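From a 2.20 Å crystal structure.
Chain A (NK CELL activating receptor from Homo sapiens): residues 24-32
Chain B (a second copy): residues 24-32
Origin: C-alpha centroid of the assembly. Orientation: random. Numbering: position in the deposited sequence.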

# COMPACT_ATOMS: atom_id res chain seq x y z
N ALA A 24 5.75 -11.14 0.67
CA ALA A 24 6.69 -10.82 1.70
C ALA A 24 7.64 -9.71 1.27
O ALA A 24 8.02 -9.60 0.11
N GLY A 25 7.99 -8.85 2.23
CA GLY A 25 8.83 -7.72 1.94
C GLY A 25 8.00 -6.51 1.54
O GLY A 25 8.44 -5.39 1.77
N GLN A 26 6.81 -6.67 0.94
CA GLN A 26 6.08 -5.47 0.56
C GLN A 26 5.51 -4.71 1.73
O GLN A 26 5.60 -5.13 2.89
N THR A 27 4.94 -3.56 1.40
CA THR A 27 4.30 -2.69 2.37
C THR A 27 2.81 -2.65 2.09
O THR A 27 2.38 -2.52 0.93
N LEU A 28 2.01 -2.80 3.14
CA LEU A 28 0.56 -2.74 2.95
C LEU A 28 -0.03 -1.43 3.47
O LEU A 28 0.30 -1.00 4.57
N THR A 29 -0.92 -0.85 2.67
CA THR A 29 -1.64 0.38 2.99
C THR A 29 -3.13 0.06 3.07
O THR A 29 -3.68 -0.54 2.13
N VAL A 30 -3.80 0.44 4.16
CA VAL A 30 -5.25 0.23 4.28
C VAL A 30 -5.96 1.54 4.66
O VAL A 30 -5.64 2.18 5.68
N ARG A 31 -6.90 1.98 3.83
CA ARG A 31 -7.66 3.17 4.12
C ARG A 31 -9.06 2.81 4.68
O ARG A 31 -9.74 1.89 4.15
N CYS A 32 -9.48 3.50 5.75
CA CYS A 32 -10.80 3.31 6.35
C CYS A 32 -11.43 4.68 6.49
O CYS A 32 -10.90 5.56 7.19
N ALA B 24 -11.68 -1.52 -4.33
CA ALA B 24 -11.87 -0.21 -4.88
C ALA B 24 -11.78 0.88 -3.83
O ALA B 24 -12.20 0.69 -2.68
N GLY B 25 -11.20 2.01 -4.21
CA GLY B 25 -11.00 3.09 -3.27
C GLY B 25 -9.66 2.97 -2.57
O GLY B 25 -9.11 3.98 -2.18
N GLN B 26 -9.12 1.76 -2.36
CA GLN B 26 -7.85 1.70 -1.65
C GLN B 26 -6.68 2.22 -2.45
O GLN B 26 -6.80 2.57 -3.63
N THR B 27 -5.54 2.28 -1.76
CA THR B 27 -4.29 2.71 -2.36
C THR B 27 -3.33 1.53 -2.41
O THR B 27 -3.19 0.78 -1.43
N LEU B 28 -2.69 1.35 -3.56
CA LEU B 28 -1.73 0.25 -3.67
C LEU B 28 -0.29 0.75 -3.67
O LEU B 28 0.03 1.71 -4.37
N THR B 29 0.55 0.06 -2.90
CA THR B 29 1.98 0.35 -2.78
C THR B 29 2.75 -0.86 -3.30
O THR B 29 2.49 -1.99 -2.86
N VAL B 30 3.70 -0.65 -4.22
CA VAL B 30 4.53 -1.76 -4.73
C VAL B 30 6.03 -1.40 -4.62
O VAL B 30 6.48 -0.37 -5.16
N ARG B 31 6.79 -2.21 -3.90
CA ARG B 31 8.21 -1.99 -3.77
C ARG B 31 8.99 -2.94 -4.72
O ARG B 31 8.68 -4.16 -4.81
N CYS B 32 9.99 -2.40 -5.43
CA CYS B 32 10.86 -3.19 -6.32
C CYS B 32 12.29 -2.85 -5.96
O CYS B 32 12.72 -1.69 -6.08

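Two copies of the same segment are related by an exact two-fold axis, running nearly antiparallel with their end-to-end directions 161° apart, so every contact away from the axis occurs twice. The backbones do not bond to each other directly. At the register A:Gln26 to B:Arg31 the CA atoms stand 5.9 Å apart, and the side-chain amide of A:Gln26 reaches the backbone of B:Arg31.

That amide is the chief polar device of the contact. The CA-to-CB bond of A:Gln26 points sideways, but chi1 and chi2 both in m, with chi3 at -53°, bring its end against the backbone of B:Arg31. There the carboxamide reads donor and acceptor of one residue together: B:Arg31 N donates to A:Gln26 OE1 at 2.8 Å, with an N-H...O angle of 167°, and A:Gln26 NE2 donates to B:Arg31 O at 3.0 Å, at 172°. Both bonds are close to linear, and the pairing fixes which end of the amide is oxygen. The symmetry mate, B:Gln26 on A:Arg31, repeats the clamp. The rule is economical: a primary amide can imitate a neighbouring strand, satisfying an N-H and a C=O that find no backbone partner in the facing stretch.

On the axis, A:Thr29 and B:Thr29 point toward each other's stretch, each with chi1 in m, and A:Thr29 OG1 meets B:Thr29 OG1 in a hydrogen bond of 3.0 Å. Either hydroxyl could be the donor, which is why a self-paired threonine suits a two-fold: the same group can give or accept.

Threonine also supplies the packing beside this bond. A:Thr27, another m rotamer pointing toward the partner, sets its CB 4.1 Å from B:Thr29 CG2, so methyl and beta-carbon surfaces meet next to the polar centre. A:Leu28 and A:Val30, like their B counterparts, direct their CA-to-CB bonds away, as strand alternation requires, leaving A:Thr29 and A:Arg31 on the facing side.

B:Arg31 covers the flank, its first three chi angles lying between the standard wells. A:Thr27 OG1 sits over one face of the B:Arg31 guanidinium, 3.7 Å from B:Arg31 NH1, while A:Gly25 O lies 3.8 Å from B:Arg31 NE. These are contacts rather than hydrogen bonds; the residue's bonds across this contact come from its backbone. A:Gly25 itself is set by conformation: at phi 90° and psi -29° a CB would jam against the preceding carbonyl oxygen, and the partner stretch would come nowhere within 5.5 Å of that CB, so the backbone angles alone call for glycine.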

# COMPACT_ATOMS: atom_id res chain seq x y z
CB ALA A 24 7.43 -12.05 2.11
CB GLN A 26 4.94 -5.79 -0.37
CG GLN A 26 5.38 -6.51 -1.60
CD GLN A 26 6.07 -5.60 -2.57
OE1 GLN A 26 5.54 -4.55 -2.96
NE2 GLN A 26 7.25 -6.01 -2.99
CB THR A 27 4.81 -1.25 2.30
OG1 THR A 27 6.11 -1.17 2.91
CG2 THR A 27 3.85 -0.30 3.04
CB LEU A 28 -0.13 -3.86 3.67
CG LEU A 28 -1.62 -3.70 3.34
CD1 LEU A 28 -1.88 -3.52 1.78
CD2 LEU A 28 -2.29 -4.89 3.87
CB THR A 29 -1.47 1.37 1.86
OG1 THR A 29 -0.07 1.63 1.69
CG2 THR A 29 -2.18 2.64 2.13
CB VAL A 30 -5.58 -0.81 5.38
CG1 VAL A 30 -7.10 -1.04 5.46
CG2 VAL A 30 -4.91 -2.13 5.08
CB ARG A 31 -7.87 3.97 2.85
CG ARG A 31 -6.84 4.97 2.62
CD ARG A 31 -6.61 5.07 1.15
NE ARG A 31 -7.45 6.09 0.54
CZ ARG A 31 -7.00 7.31 0.23
NH1 ARG A 31 -5.73 7.63 0.50
NH2 ARG A 31 -7.78 8.18 -0.38
CB CYS A 32 -10.69 2.58 7.70
SG CYS A 32 -10.39 0.75 7.51
CB ALA B 24 -13.16 -0.15 -5.63
CB GLN B 26 -7.52 0.30 -1.21
CG GLN B 26 -8.58 -0.32 -0.37
CD GLN B 26 -8.59 0.23 1.02
OE1 GLN B 26 -7.56 0.24 1.71
NE2 GLN B 26 -9.74 0.68 1.45
CB THR B 27 -3.61 3.82 -1.55
OG1 THR B 27 -4.29 5.06 -1.79
CG2 THR B 27 -2.13 3.96 -1.99
CB LEU B 28 -1.93 -0.53 -4.94
CG LEU B 28 -0.90 -1.66 -4.89
CD1 LEU B 28 -0.92 -2.44 -3.50
CD2 LEU B 28 -1.20 -2.54 -6.02
CB THR B 29 2.34 0.49 -1.32
OG1 THR B 29 1.57 1.57 -0.77
CG2 THR B 29 3.78 0.79 -1.14
CB VAL B 30 4.23 -2.07 -6.21
CG1 VAL B 30 5.08 -3.25 -6.69
CG2 VAL B 30 2.77 -2.43 -6.39
CB ARG B 31 8.66 -2.28 -2.36
CG ARG B 31 8.65 -1.10 -1.51
CD ARG B 31 8.27 -1.53 -0.13
NE ARG B 31 9.44 -1.87 0.68
CZ ARG B 31 9.94 -1.03 1.58
NH1 ARG B 31 9.39 0.17 1.76
NH2 ARG B 31 10.96 -1.40 2.34
CB CYS B 32 10.54 -2.90 -7.79
SG CYS B 32 8.99 -3.75 -8.38